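Local structure of possible acyl-[acyl-carrier protein] desaturase DESA2 (acyl-[acp] desaturase) (stearoyl-acp desaturase) (1ZA0) at residues W32-Y37 against A111-E116; D8-E13 against L204-D209; I65-E70 against R233-N238; Y158-A163 against I254-T259. The protein is probably an acyl-[acyl-carrier-protein] desaturase of mycobacterial fatty acid biosynthesis, a di-iron enzyme of the ferritin-like type that introduces double bonds into acyl chains. One frame throughout, in Å; residues are numbered along the deposited sequence.

Contact 1: W32-Y37 against A111-E116; sequences WFAHDY and AIALRE. With EDO (1,2-ethanediol), chain C.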
loop_
_atom_site.group_PDB
_atom_site.type_symbol
_atom_site.label_atom_id
_atom_site.label_comp_id
_atom_site.label_asym_id
_atom_site.label_seq_id
_atom_site.Cartn_x
_atom_site.Cartn_y
_atom_site.Cartn_z
ATOM N N TRP A 32 9.456 -11.179 8.093
ATOM C CA TRP A 32 9.904 -10.201 9.102
ATOM C C TRP A 32 8.788 -9.967 10.133
ATOM O O TRP A 32 7.646 -10.311 9.900
ATOM C CB TRP A 32 10.324 -8.894 8.424
ATOM C CG TRP A 32 9.251 -8.160 7.693
ATOM C CD1 TRP A 32 8.758 -8.427 6.447
ATOM C CD2 TRP A 32 8.606 -6.944 8.112
ATOM N NE1 TRP A 32 7.822 -7.479 6.075
ATOM C CE2 TRP A 32 7.709 -6.555 7.080
ATOM C CE3 TRP A 32 8.688 -6.147 9.266
ATOM C CZ2 TRP A 32 6.911 -5.442 7.168
ATOM C CZ3 TRP A 32 7.905 -5.043 9.345
ATOM C CH2 TRP A 32 7.000 -4.701 8.310
ATOM N N PHE A 33 9.172 -9.418 11.299
ATOM C CA PHE A 33 8.255 -9.132 12.405
ATOM C C PHE A 33 8.292 -7.642 12.686
ATOM O O PHE A 33 9.343 -7.051 12.648
ATOM C CB PHE A 33 8.678 -9.964 13.627
ATOM C CG PHE A 33 8.685 -11.422 13.360
ATOM C CD1 PHE A 33 7.495 -12.148 13.403
ATOM C CD2 PHE A 33 9.881 -12.099 13.038
ATOM C CE1 PHE A 33 7.504 -13.523 13.118
ATOM C CE2 PHE A 33 9.868 -13.473 12.725
ATOM C CZ PHE A 33 8.695 -14.171 12.778
ATOM N N ALA A 34 7.108 -7.051 12.847
ATOM C CA ALA A 34 6.927 -5.672 13.155
ATOM C C ALA A 34 7.804 -5.284 14.371
ATOM O O ALA A 34 8.477 -4.235 14.339
ATOM C CB ALA A 34 5.401 -5.415 13.437
ATOM N N HIS A 35 7.795 -6.115 15.412
ATOM C CA HIS A 35 8.477 -5.784 16.667
ATOM C C HIS A 35 9.996 -5.645 16.502
ATOM O O HIS A 35 10.647 -5.001 17.294
ATOM C CB HIS A 35 8.122 -6.753 17.806
ATOM C CG HIS A 35 8.665 -8.128 17.624
ATOM N ND1 HIS A 35 7.868 -9.195 17.277
ATOM C CD2 HIS A 35 9.926 -8.608 17.701
ATOM C CE1 HIS A 35 8.623 -10.273 17.166
ATOM N NE2 HIS A 35 9.875 -9.937 17.381
ATOM N N ASP A 36 10.532 -6.200 15.423
ATOM C CA ASP A 36 11.948 -6.092 15.165
ATOM C C ASP A 36 12.310 -4.752 14.570
ATOM O O ASP A 36 13.471 -4.494 14.431
ATOM C CB ASP A 36 12.392 -7.206 14.193
ATOM C CG ASP A 36 12.568 -8.548 14.859
ATOM O OD1 ASP A 36 12.807 -8.629 16.098
ATOM O OD2 ASP A 36 12.482 -9.605 14.200
ATOM N N TYR A 37 11.353 -3.933 14.135
ATOM C CA TYR A 37 11.621 -2.612 13.600
ATOM C C TYR A 37 11.194 -1.480 14.515
ATOM O O TYR A 37 11.058 -0.290 14.096
ATOM C CB TYR A 37 10.968 -2.480 12.218
ATOM C CG TYR A 37 11.760 -3.266 11.207
ATOM C CD1 TYR A 37 12.834 -2.642 10.499
ATOM C CD2 TYR A 37 11.511 -4.628 10.994
ATOM C CE1 TYR A 37 13.602 -3.372 9.592
ATOM C CE2 TYR A 37 12.259 -5.358 10.075
ATOM C CZ TYR A 37 13.305 -4.733 9.383
ATOM O OH TYR A 37 14.048 -5.459 8.532
ATOM N N ALA A 111 0.555 -2.356 9.349
ATOM C CA ALA A 111 -0.140 -1.426 10.249
ATOM C C ALA A 111 0.459 -1.523 11.698
ATOM O O ALA A 111 0.702 -0.504 12.345
ATOM C CB ALA A 111 -1.648 -1.708 10.250
ATOM N N ILE A 112 0.768 -2.720 12.178
ATOM C CA ILE A 112 1.298 -2.844 13.530
ATOM C C ILE A 112 2.669 -2.189 13.602
ATOM O O ILE A 112 2.972 -1.460 14.566
ATOM C CB ILE A 112 1.435 -4.320 13.945
ATOM C CG1 ILE A 112 0.041 -5.007 14.054
ATOM C CG2 ILE A 112 2.152 -4.421 15.258
ATOM C CD1 ILE A 112 0.209 -6.611 13.934
ATOM N N ALA A 113 3.528 -2.507 12.621
ATOM C CA ALA A 113 4.898 -1.983 12.605
ATOM C C ALA A 113 4.849 -0.425 12.598
ATOM O O ALA A 113 5.507 0.227 13.394
ATOM C CB ALA A 113 5.646 -2.435 11.399
ATOM N N LEU A 114 4.041 0.153 11.712
ATOM C CA LEU A 114 3.964 1.600 11.626
ATOM C C LEU A 114 3.458 2.241 12.911
ATOM O O LEU A 114 4.005 3.231 13.375
ATOM C CB LEU A 114 3.081 2.055 10.474
ATOM C CG LEU A 114 3.595 1.846 9.035
ATOM C CD1 LEU A 114 2.386 1.852 8.095
ATOM C CD2 LEU A 114 4.549 2.983 8.608
ATOM N N ARG A 115 2.370 1.710 13.441
ATOM C CA ARG A 115 1.804 2.257 14.673
ATOM C C ARG A 115 2.777 2.195 15.835
ATOM O O ARG A 115 2.969 3.203 16.512
ATOM C CB ARG A 115 0.523 1.542 15.053
ATOM C CG ARG A 115 -0.227 2.118 16.236
ATOM C CD ARG A 115 -1.601 1.451 16.483
ATOM N NE ARG A 115 -2.560 1.827 15.470
ATOM C CZ ARG A 115 -3.126 3.011 15.383
ATOM N NH1 ARG A 115 -2.938 3.929 16.315
ATOM N NH2 ARG A 115 -3.951 3.259 14.385
ATOM N N GLU A 116 3.366 1.024 16.046
ATOM C CA GLU A 116 4.315 0.802 17.128
ATOM C C GLU A 116 5.571 1.667 17.011
ATOM O O GLU A 116 6.026 2.267 18.012
ATOM C CB GLU A 116 4.652 -0.667 17.303
ATOM C CG GLU A 116 3.441 -1.412 17.848
ATOM C CD GLU A 116 3.640 -2.912 18.079
ATOM O OE1 GLU A 116 4.759 -3.414 17.879
ATOM O OE2 GLU A 116 2.615 -3.561 18.418
HETATM C C1 EDO C . 5.756 -10.269 6.200
HETATM O O1 EDO C . 6.644 -10.981 7.013
HETATM C C2 EDO C . 5.920 -10.692 4.756
HETATM O O2 EDO C . 7.229 -10.480 4.266
#

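Contact 2: D8-E13 against L204-D209; sequences DALTLE and LDYTRD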
loop_
_atom_site.group_PDB
_atom_site.type_symbol
_atom_site.label_atom_id
_atom_site.label_comp_id
_atom_site.label_asym_id
_atom_site.label_seq_id
_atom_site.Cartn_x
_atom_site.Cartn_y
_atom_site.Cartn_z
ATOM N N ASP A 8 -17.815 -21.134 -9.211
ATOM C CA ASP A 8 -18.203 -20.624 -10.573
ATOM C C ASP A 8 -17.039 -20.663 -11.596
ATOM O O ASP A 8 -15.958 -21.166 -11.293
ATOM C CB ASP A 8 -18.895 -19.227 -10.541
ATOM C CG ASP A 8 -17.948 -18.052 -10.137
ATOM O OD1 ASP A 8 -17.101 -17.562 -10.946
ATOM O OD2 ASP A 8 -18.036 -17.512 -9.008
ATOM N N ALA A 9 -17.291 -20.147 -12.803
ATOM C CA ALA A 9 -16.438 -20.449 -13.953
ATOM C C ALA A 9 -15.095 -19.663 -13.843
ATOM O O ALA A 9 -14.035 -20.257 -14.032
ATOM C CB ALA A 9 -17.157 -20.143 -15.251
ATOM N N LEU A 10 -15.167 -18.370 -13.503
ATOM C CA LEU A 10 -13.965 -17.532 -13.253
ATOM C C LEU A 10 -13.143 -18.079 -12.089
ATOM O O LEU A 10 -11.962 -18.432 -12.258
ATOM C CB LEU A 10 -14.352 -16.071 -13.024
ATOM C CG LEU A 10 -13.178 -15.065 -12.882
ATOM C CD1 LEU A 10 -12.271 -15.064 -14.133
ATOM C CD2 LEU A 10 -13.717 -13.683 -12.615
ATOM N N THR A 11 -13.759 -18.255 -10.924
ATOM C CA THR A 11 -13.068 -18.960 -9.839
ATOM C C THR A 11 -12.366 -20.262 -10.305
ATOM O O THR A 11 -11.247 -20.569 -9.860
ATOM C CB THR A 11 -14.018 -19.241 -8.641
ATOM O OG1 THR A 11 -14.294 -18.022 -7.948
ATOM C CG2 THR A 11 -13.341 -20.084 -7.558
ATOM N N LEU A 12 -13.003 -21.046 -11.167
ATOM C CA LEU A 12 -12.369 -22.307 -11.569
ATOM C C LEU A 12 -11.185 -22.037 -12.558
ATOM O O LEU A 12 -10.195 -22.685 -12.508
ATOM C CB LEU A 12 -13.400 -23.305 -12.193
ATOM C CG LEU A 12 -14.348 -24.100 -11.242
ATOM C CD1 LEU A 12 -15.166 -25.176 -12.039
ATOM C CD2 LEU A 12 -13.598 -24.764 -10.069
ATOM N N GLU A 13 -11.348 -21.073 -13.436
ATOM C CA GLU A 13 -10.258 -20.603 -14.287
ATOM C C GLU A 13 -9.027 -20.106 -13.545
ATOM O O GLU A 13 -7.919 -20.362 -13.982
ATOM C CB GLU A 13 -10.795 -19.521 -15.176
ATOM C CG GLU A 13 -11.584 -20.101 -16.330
ATOM C CD GLU A 13 -10.690 -20.685 -17.415
ATOM O OE1 GLU A 13 -9.451 -20.408 -17.383
ATOM O OE2 GLU A 13 -11.226 -21.387 -18.314
ATOM N N LEU A 204 -7.369 -11.336 -18.467
ATOM C CA LEU A 204 -7.199 -10.870 -19.816
ATOM C C LEU A 204 -7.204 -12.008 -20.846
ATOM O O LEU A 204 -7.639 -11.775 -21.954
ATOM C CB LEU A 204 -5.928 -10.031 -20.043
ATOM C CG LEU A 204 -5.971 -8.559 -19.687
ATOM C CD1 LEU A 204 -4.512 -8.048 -19.534
ATOM C CD2 LEU A 204 -6.789 -7.744 -20.686
ATOM N N ASP A 205 -6.677 -13.164 -20.488
ATOM C CA ASP A 205 -6.688 -14.371 -21.350
ATOM C C ASP A 205 -8.081 -15.092 -21.453
ATOM O O ASP A 205 -8.509 -15.476 -22.532
ATOM C CB ASP A 205 -5.646 -15.348 -20.818
ATOM C CG ASP A 205 -4.242 -14.777 -20.831
ATOM O OD1 ASP A 205 -4.018 -13.775 -21.508
ATOM O OD2 ASP A 205 -3.287 -15.245 -20.222
ATOM N N TYR A 206 -8.780 -15.234 -20.323
ATOM C CA TYR A 206 -10.073 -15.890 -20.245
ATOM C C TYR A 206 -11.253 -15.027 -20.693
ATOM O O TYR A 206 -12.149 -15.494 -21.432
ATOM C CB TYR A 206 -10.268 -16.411 -18.819
ATOM C CG TYR A 206 -11.673 -17.010 -18.556
ATOM C CD1 TYR A 206 -12.186 -18.078 -19.331
ATOM C CD2 TYR A 206 -12.463 -16.530 -17.509
ATOM C CE1 TYR A 206 -13.469 -18.628 -19.069
ATOM C CE2 TYR A 206 -13.729 -17.063 -17.247
ATOM C CZ TYR A 206 -14.224 -18.101 -18.024
ATOM O OH TYR A 206 -15.451 -18.604 -17.672
ATOM N N THR A 207 -11.281 -13.778 -20.238
ATOM C CA THR A 207 -12.391 -12.895 -20.475
ATOM C C THR A 207 -11.941 -11.476 -20.813
ATOM O O THR A 207 -12.115 -10.485 -20.053
ATOM C CB THR A 207 -13.419 -12.926 -19.278
ATOM O OG1 THR A 207 -14.501 -12.050 -19.605
ATOM C CG2 THR A 207 -12.811 -12.296 -17.985
ATOM N N ARG A 208 -11.414 -11.357 -22.029
ATOM C CA ARG A 208 -10.660 -10.166 -22.445
ATOM C C ARG A 208 -11.352 -8.804 -22.375
ATOM O O ARG A 208 -10.788 -7.835 -21.829
ATOM C CB ARG A 208 -10.099 -10.386 -23.874
ATOM C CG ARG A 208 -8.975 -9.517 -24.211
ATOM C CD ARG A 208 -8.569 -9.581 -25.652
ATOM N NE ARG A 208 -7.618 -8.525 -25.998
ATOM C CZ ARG A 208 -6.337 -8.522 -25.679
ATOM N NH1 ARG A 208 -5.809 -9.526 -25.035
ATOM N NH2 ARG A 208 -5.574 -7.496 -26.028
ATOM N N ASP A 209 -12.532 -8.665 -22.980
ATOM C CA ASP A 209 -13.052 -7.337 -23.172
ATOM C C ASP A 209 -13.597 -6.805 -21.856
ATOM O O ASP A 209 -13.669 -5.607 -21.673
ATOM C CB ASP A 209 -14.172 -7.287 -24.236
ATOM C CG ASP A 209 -13.690 -7.629 -25.627
ATOM O OD1 ASP A 209 -12.616 -7.140 -26.061
ATOM O OD2 ASP A 209 -14.352 -8.386 -26.359
#

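Contact 3: I65-E70 against R233-N238; sequences ITDACE and RDKLQN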
loop_
_atom_site.group_PDB
_atom_site.type_symbol
_atom_site.label_atom_id
_atom_site.label_comp_id
_atom_site.label_asym_id
_atom_site.label_seq_id
_atom_site.Cartn_x
_atom_site.Cartn_y
_atom_site.Cartn_z
ATOM N N ILE A 65 7.857 13.076 5.983
ATOM C CA ILE A 65 8.042 11.683 6.268
ATOM C C ILE A 65 6.922 11.186 7.185
ATOM O O ILE A 65 6.316 10.122 6.909
ATOM C CB ILE A 65 9.426 11.404 6.867
ATOM C CG1 ILE A 65 10.552 11.772 5.863
ATOM C CG2 ILE A 65 9.490 9.959 7.336
ATOM C CD1 ILE A 65 10.390 11.188 4.519
ATOM N N THR A 66 6.632 11.937 8.256
ATOM C CA THR A 66 5.540 11.539 9.182
ATOM C C THR A 66 4.138 11.665 8.575
ATOM O O THR A 66 3.283 10.833 8.833
ATOM C CB THR A 66 5.614 12.348 10.546
ATOM O OG1 THR A 66 5.587 13.744 10.293
ATOM C CG2 THR A 66 6.922 12.124 11.238
ATOM N N ASP A 67 3.895 12.675 7.731
ATOM C CA ASP A 67 2.647 12.748 7.028
ATOM C C ASP A 67 2.450 11.495 6.170
ATOM O O ASP A 67 1.364 10.903 6.161
ATOM C CB ASP A 67 2.577 13.949 6.088
ATOM C CG ASP A 67 2.441 15.315 6.810
ATOM O OD1 ASP A 67 2.214 15.355 8.044
ATOM O OD2 ASP A 67 2.556 16.378 6.153
ATOM N N ALA A 68 3.483 11.129 5.403
ATOM C CA ALA A 68 3.438 9.922 4.541
ATOM C C ALA A 68 3.122 8.660 5.390
ATOM O O ALA A 68 2.314 7.805 4.984
ATOM C CB ALA A 68 4.711 9.763 3.807
ATOM N N CYS A 69 3.739 8.564 6.555
ATOM C CA CYS A 69 3.531 7.412 7.414
ATOM C C CYS A 69 2.079 7.356 7.989
ATOM O O CYS A 69 1.545 6.299 8.163
ATOM C CB CYS A 69 4.522 7.375 8.568
ATOM S SG CYS A 69 6.207 6.970 8.084
ATOM N N GLU A 70 1.526 8.501 8.334
ATOM C CA GLU A 70 0.163 8.592 8.850
ATOM C C GLU A 70 -0.837 8.215 7.800
ATOM O O GLU A 70 -1.773 7.488 8.091
ATOM C CB GLU A 70 -0.156 9.982 9.396
ATOM C CG GLU A 70 0.726 10.317 10.570
ATOM C CD GLU A 70 0.453 11.674 11.171
ATOM O OE1 GLU A 70 0.772 12.730 10.579
ATOM O OE2 GLU A 70 -0.079 11.650 12.299
ATOM N N ARG A 233 -5.895 16.910 3.517
ATOM C CA ARG A 233 -5.555 17.678 2.312
ATOM C C ARG A 233 -4.130 18.212 2.392
ATOM O O ARG A 233 -3.379 18.123 1.426
ATOM C CB ARG A 233 -6.570 18.839 2.085
ATOM N N ASP A 234 -3.780 18.768 3.552
ATOM C CA ASP A 234 -2.443 19.325 3.799
ATOM C C ASP A 234 -1.337 18.271 3.728
ATOM O O ASP A 234 -0.280 18.516 3.145
ATOM C CB ASP A 234 -2.410 19.951 5.204
ATOM C CG ASP A 234 -3.161 21.294 5.273
ATOM O OD1 ASP A 234 -3.858 21.651 4.279
ATOM O OD2 ASP A 234 -3.091 22.057 6.279
ATOM N N LYS A 235 -1.571 17.122 4.372
ATOM C CA LYS A 235 -0.614 16.006 4.339
ATOM C C LYS A 235 -0.422 15.471 2.923
ATOM O O LYS A 235 0.728 15.286 2.490
ATOM C CB LYS A 235 -1.025 14.863 5.296
ATOM C CG LYS A 235 -1.356 15.348 6.704
ATOM C CD LYS A 235 -1.501 14.216 7.705
ATOM C CE LYS A 235 -1.851 14.782 9.065
ATOM N NZ LYS A 235 -0.788 14.532 10.018
ATOM N N LEU A 236 -1.516 15.269 2.200
ATOM C CA LEU A 236 -1.424 14.817 0.782
ATOM C C LEU A 236 -0.612 15.777 -0.038
ATOM O O LEU A 236 0.210 15.352 -0.814
ATOM C CB LEU A 236 -2.788 14.607 0.089
ATOM C CG LEU A 236 -3.705 13.480 0.559
ATOM C CD1 LEU A 236 -4.934 13.292 -0.391
ATOM C CD2 LEU A 236 -3.037 12.202 0.668
ATOM N N GLN A 237 -0.821 17.091 0.141
ATOM C CA GLN A 237 -0.084 18.103 -0.648
ATOM C C GLN A 237 1.409 18.068 -0.287
ATOM O O GLN A 237 2.311 18.148 -1.145
ATOM C CB GLN A 237 -0.676 19.511 -0.384
ATOM C CG GLN A 237 -0.268 20.592 -1.419
ATOM C CD GLN A 237 -0.606 20.196 -2.845
ATOM O OE1 GLN A 237 -1.757 19.840 -3.129
ATOM N NE2 GLN A 237 0.389 20.220 -3.740
ATOM N N ASN A 238 1.680 17.887 0.998
ATOM C CA ASN A 238 3.055 17.828 1.448
ATOM C C ASN A 238 3.788 16.598 0.816
ATOM O O ASN A 238 4.861 16.713 0.284
ATOM C CB ASN A 238 3.078 17.758 2.980
ATOM C CG ASN A 238 4.326 18.366 3.593
ATOM O OD1 ASN A 238 4.926 19.298 3.043
ATOM N ND2 ASN A 238 4.724 17.840 4.745
#

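Contact 4: Y158-A163 against I254-T259; sequences YERCGA and ISDRIT. With MN (manganese (II) ion), chain B.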
loop_
_atom_site.group_PDB
_atom_site.type_symbol
_atom_site.label_atom_id
_atom_site.label_comp_id
_atom_site.label_asym_id
_atom_site.label_seq_id
_atom_site.Cartn_x
_atom_site.Cartn_y
_atom_site.Cartn_z
ATOM N N TYR A 158 -3.943 -0.629 -7.056
ATOM C CA TYR A 158 -3.874 -0.100 -5.718
ATOM C C TYR A 158 -2.586 -0.602 -5.018
ATOM O O TYR A 158 -1.874 0.192 -4.409
ATOM C CB TYR A 158 -5.143 -0.495 -4.920
ATOM C CG TYR A 158 -5.134 -0.009 -3.470
ATOM C CD1 TYR A 158 -5.498 1.297 -3.177
ATOM C CD2 TYR A 158 -4.737 -0.832 -2.428
ATOM C CE1 TYR A 158 -5.498 1.783 -1.866
ATOM C CE2 TYR A 158 -4.734 -0.350 -1.095
ATOM C CZ TYR A 158 -5.098 0.968 -0.837
ATOM O OH TYR A 158 -5.123 1.499 0.450
ATOM N N GLU A 159 -2.252 -1.876 -5.181
ATOM C CA GLU A 159 -0.978 -2.380 -4.740
ATOM C C GLU A 159 0.202 -1.757 -5.452
ATOM O O GLU A 159 1.227 -1.526 -4.836
ATOM C CB GLU A 159 -0.906 -3.905 -4.797
ATOM C CG GLU A 159 -1.900 -4.559 -3.867
ATOM C CD GLU A 159 -1.396 -4.439 -2.408
ATOM O OE1 GLU A 159 -0.325 -3.763 -2.190
ATOM O OE2 GLU A 159 -1.976 -5.033 -1.512
ATOM N N ARG A 160 0.064 -1.428 -6.729
ATOM C CA ARG A 160 1.164 -0.766 -7.399
ATOM C C ARG A 160 1.352 0.660 -6.828
ATOM O O ARG A 160 2.450 1.077 -6.649
ATOM C CB ARG A 160 0.922 -0.683 -8.907
ATOM C CG ARG A 160 2.149 -0.108 -9.681
ATOM C CD ARG A 160 2.027 -0.259 -11.195
ATOM N NE ARG A 160 3.281 -0.032 -11.894
ATOM C CZ ARG A 160 4.096 -0.938 -12.406
ATOM N NH1 ARG A 160 3.856 -2.230 -12.307
ATOM N NH2 ARG A 160 5.194 -0.515 -13.014
ATOM N N CYS A 161 0.257 1.366 -6.574
ATOM C CA CYS A 161 0.313 2.645 -5.861
ATOM C C CYS A 161 1.067 2.503 -4.526
ATOM O O CYS A 161 1.953 3.309 -4.247
ATOM C CB CYS A 161 -1.071 3.222 -5.576
ATOM S SG CYS A 161 -1.997 3.624 -7.055
ATOM N N GLY A 162 0.696 1.505 -3.725
ATOM C CA GLY A 162 1.399 1.147 -2.492
ATOM C C GLY A 162 2.882 0.959 -2.690
ATOM O O GLY A 162 3.684 1.440 -1.880
ATOM N N ALA A 163 3.257 0.230 -3.740
ATOM C CA ALA A 163 4.645 -0.108 -3.991
ATOM C C ALA A 163 5.476 1.137 -4.377
ATOM O O ALA A 163 6.562 1.295 -3.825
ATOM C CB ALA A 163 4.753 -1.176 -5.046
ATOM N N ILE A 254 0.069 4.314 -13.667
ATOM C CA ILE A 254 -1.055 3.805 -14.413
ATOM C C ILE A 254 -0.635 3.413 -15.859
ATOM O O ILE A 254 -1.004 2.374 -16.346
ATOM C CB ILE A 254 -2.200 4.780 -14.491
ATOM C CG1 ILE A 254 -2.892 4.941 -13.150
ATOM C CG2 ILE A 254 -3.288 4.257 -15.508
ATOM C CD1 ILE A 254 -3.715 6.280 -13.053
ATOM N N SER A 255 0.073 4.306 -16.539
ATOM C CA SER A 255 0.701 4.008 -17.829
ATOM C C SER A 255 1.619 2.788 -17.793
ATOM O O SER A 255 1.506 1.920 -18.629
ATOM C CB SER A 255 1.505 5.226 -18.292
ATOM O OG SER A 255 2.071 5.024 -19.564
ATOM N N ASP A 256 2.514 2.714 -16.825
ATOM C CA ASP A 256 3.378 1.557 -16.671
ATOM C C ASP A 256 2.621 0.240 -16.425
ATOM O O ASP A 256 3.056 -0.795 -16.885
ATOM C CB ASP A 256 4.381 1.731 -15.537
ATOM C CG ASP A 256 5.270 2.976 -15.661
ATOM O OD1 ASP A 256 5.469 3.511 -16.778
ATOM O OD2 ASP A 256 5.821 3.452 -14.626
ATOM N N ARG A 257 1.543 0.266 -15.673
ATOM C CA ARG A 257 0.835 -0.954 -15.358
ATOM C C ARG A 257 0.115 -1.463 -16.627
ATOM O O ARG A 257 0.103 -2.653 -16.915
ATOM C CB ARG A 257 -0.138 -0.690 -14.219
ATOM C CG ARG A 257 -0.968 -1.840 -13.779
ATOM C CD ARG A 257 -0.161 -2.928 -13.228
ATOM N NE ARG A 257 0.133 -3.932 -14.245
ATOM C CZ ARG A 257 0.964 -4.912 -14.064
ATOM N NH1 ARG A 257 1.611 -5.045 -12.898
ATOM N NH2 ARG A 257 1.130 -5.809 -15.022
ATOM N N ILE A 258 -0.463 -0.555 -17.367
ATOM C CA ILE A 258 -1.161 -0.913 -18.639
ATOM C C ILE A 258 -0.154 -1.518 -19.600
ATOM O O ILE A 258 -0.407 -2.565 -20.185
ATOM C CB ILE A 258 -1.818 0.354 -19.222
ATOM C CG1 ILE A 258 -3.030 0.709 -18.395
ATOM C CG2 ILE A 258 -2.223 0.151 -20.726
ATOM C CD1 ILE A 258 -3.557 2.066 -18.620
ATOM N N THR A 259 1.007 -0.871 -19.693
ATOM C CA THR A 259 2.105 -1.281 -20.538
ATOM C C THR A 259 2.604 -2.665 -20.157
ATOM O O THR A 259 2.797 -3.517 -21.038
ATOM C CB THR A 259 3.259 -0.189 -20.483
ATOM O OG1 THR A 259 2.762 1.080 -20.970
ATOM C CG2 THR A 259 4.461 -0.529 -21.361
HETATM MN MN MN B . -0.251 -4.404 -0.009
HETATM O O HOH W 1 5.254 2.526 -12.180
HETATM O O HOH W 2 -1.373 -2.552 0.095
#

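Contact 1: W32-Y37 against A111-E116
Ala34 and Ala113 meet methyl to methyl where the loop after helix 9-27 is laid against helix 95-121, one of the helices of the ferritin-like four-helix bundle that carries the metal site. The two CB atoms are 3.6 Å apart, and Ala34 CB also lies over the helix backbone, 3.6 Å from Ala113 N. With nothing larger than a methyl on either side, the backbones come close, the CA atoms of Ala34 and Ala113 being separated by 4.2 Å. Ala34 starts a short 3-10 turn, closed by the bond from Tyr37 N to Ala34 O, and its methyl points toward the helix. Beside this pair the branch methyl CG2 of Ile112 reaches Ala34 CB at 3.9 Å.

Trp32 approaches differently. Its six-membered ring presents an edge, with Ala113 CB near the ring plane and 4.0 Å from Trp32 CZ3. A chi1 of 63° places CG between the backbone N and the carbonyl carbon, which swings the indole across toward the bundle, where it touches Leu109 and His110, a predicted iron ligand. NE1 is hydrogen-bonded to Asp188 OD2 of helix 176-206. An ethanediol molecule, probably from the crystallisation liquor, sits by the same residue and also bonds to Asp188 OD1: its O1 accepts from Trp32 N at 3.0 Å with an N-H...O angle of 163° and donates to Trp32 O.

Contact 2: D8-E13 against L204-D209
This is a surface contact at one end of the molecule, in which Tyr206, in the last turn of helix 176-206, is received by the first turns of helix 9-27. Three residues of the N-terminal helix meet the phenol, over one face, at an edge and at the hydroxyl. Glu13 covers the face: its CG stands 3.5 Å from the centroid of the Tyr206 ring and only 5° off the ring normal, a CH-pi contact. The chain then bends at chi2 (-76°), laying the carboxylate almost flat over the ring with the two planes 18° apart, and Glu13 CD is 3.6 Å from Tyr206 CD1. The carboxylate is not left to the ring alone, since OE1 is hydrogen-bonded to His202 NE2, one turn earlier on the tyrosine's own helix.

The contact thus joins the beginning of the N-terminal helix to the end of a long bundle helix of the ferritin-like fold, just before Thr207 breaks the helix and helix 208-221 begins. Leu10 meets the ring at its edge, with CD1 3.7 Å from Tyr206 CD2; the same leucine also packs on Gln148 and Val149 of helix 148-172. At the far end of the phenol, the methyl CB of Ala9 lies 3.3 Å from Tyr206 OH.

Contact 3: I65-E70 against R233-N238
Charge pairing dominates where Lys235 reaches between Asp67 and Glu70, crossing both acids at about a right angle. Its chain is extended up to a bend at chi4 (-115°) that carries the ammonium group to the glutamate. They form a salt bridge, although the 2.4 Å between Lys235 NZ and Glu70 OE1 is too short to be taken literally. A second, long ion pair joins Lys235 NZ to Asp67 OD1 at 3.7 Å, making a three-residue network; Tyr232 adds a cation-pi contact to the same lysine.

The axes of segments 65-70 and 233-238 come within 9.0 Å and cross at -118°. The short helix 233-241 thus crosses helix 63-77 at the surface of the helical bundle, on the side away from Ala68, which packs on Phe165 and Leu169 of helix 148-172.

One hydrogen bond completes the polar set: Asn238 ND2 donates to Asp67 OD2 at 3.0 Å, arriving from above the carboxylate plane, 39° out of it. The aliphatic base of the lysine touches the aspartate, Lys235 CB lying 3.8 Å from Asp67 CB.

Contact 4: Y158-A163 against I254-T259
Water 1 is gripped from both helices: it accepts from Arg160 NH2 at 3.2 Å and donates to Asp256 OD2 at 2.7 Å. It lies in the plane of the guanidinium, at its edge, and links two groups of opposite charge whose own atoms, Arg160 NH2 and Asp256 OD2, remain 4.3 Å apart. Arg160 reaches this place because its chain is extended from CG to NE, CG lying anti to the backbone N (chi1 -174°). One face of its guanidinium is turned to the backbone of helix 247-260 around Asp256 C and Arg257 N, while Arg160 NH2 touches Asp256 CB at 3.5 Å. The carboxylate also has Gln252 as a partner through OD1.

Arg257 is bent at chi2 and chi3, and its CB packs 3.7 Å from Arg160 CD. The two guanidinium groups are nearly perpendicular, 88° between planes, with the NH1 atoms of Arg160 and Arg257 3.6 Å apart. Glu193 OE2 of helix 176-206 forms salt bridges with both, so the two arginines are gathered round one carboxylate.

Next to Arg160 in sequence, on another face of helix 148-172, Glu159 holds the manganese ion with both carboxylate oxygens, OE1 at 2.3 Å. Water 2, Glu107, Glu189 and His192 complete the ligands, a carboxylate-rich metal centre within a four-helix bundle, consistent with the di-iron site of the acyl-ACP desaturases, here occupied by one manganese ion.

From the N terminus, helix 9-27 opens contact 2, which closes only when the chain reaches the end of helix 176-206; its loop spans contact 1 entirely. Contact 1 joins the loop after that first helix to helix 95-121, closing before contact 4 opens on helix 148-172. Contact 3 starts on helix 63-77, between the two segments of contact 1, and ends on helix 233-241, so it crosses contacts 1 and 2. Contact 4, closed by helix 247-260, crosses contacts 2 and 3. Contacts 1 and 2 lie on opposite sides of the chain's centre, about 37 Å between their centres, whereas contacts 3 and 4 tie the C-terminal helices to the bundle.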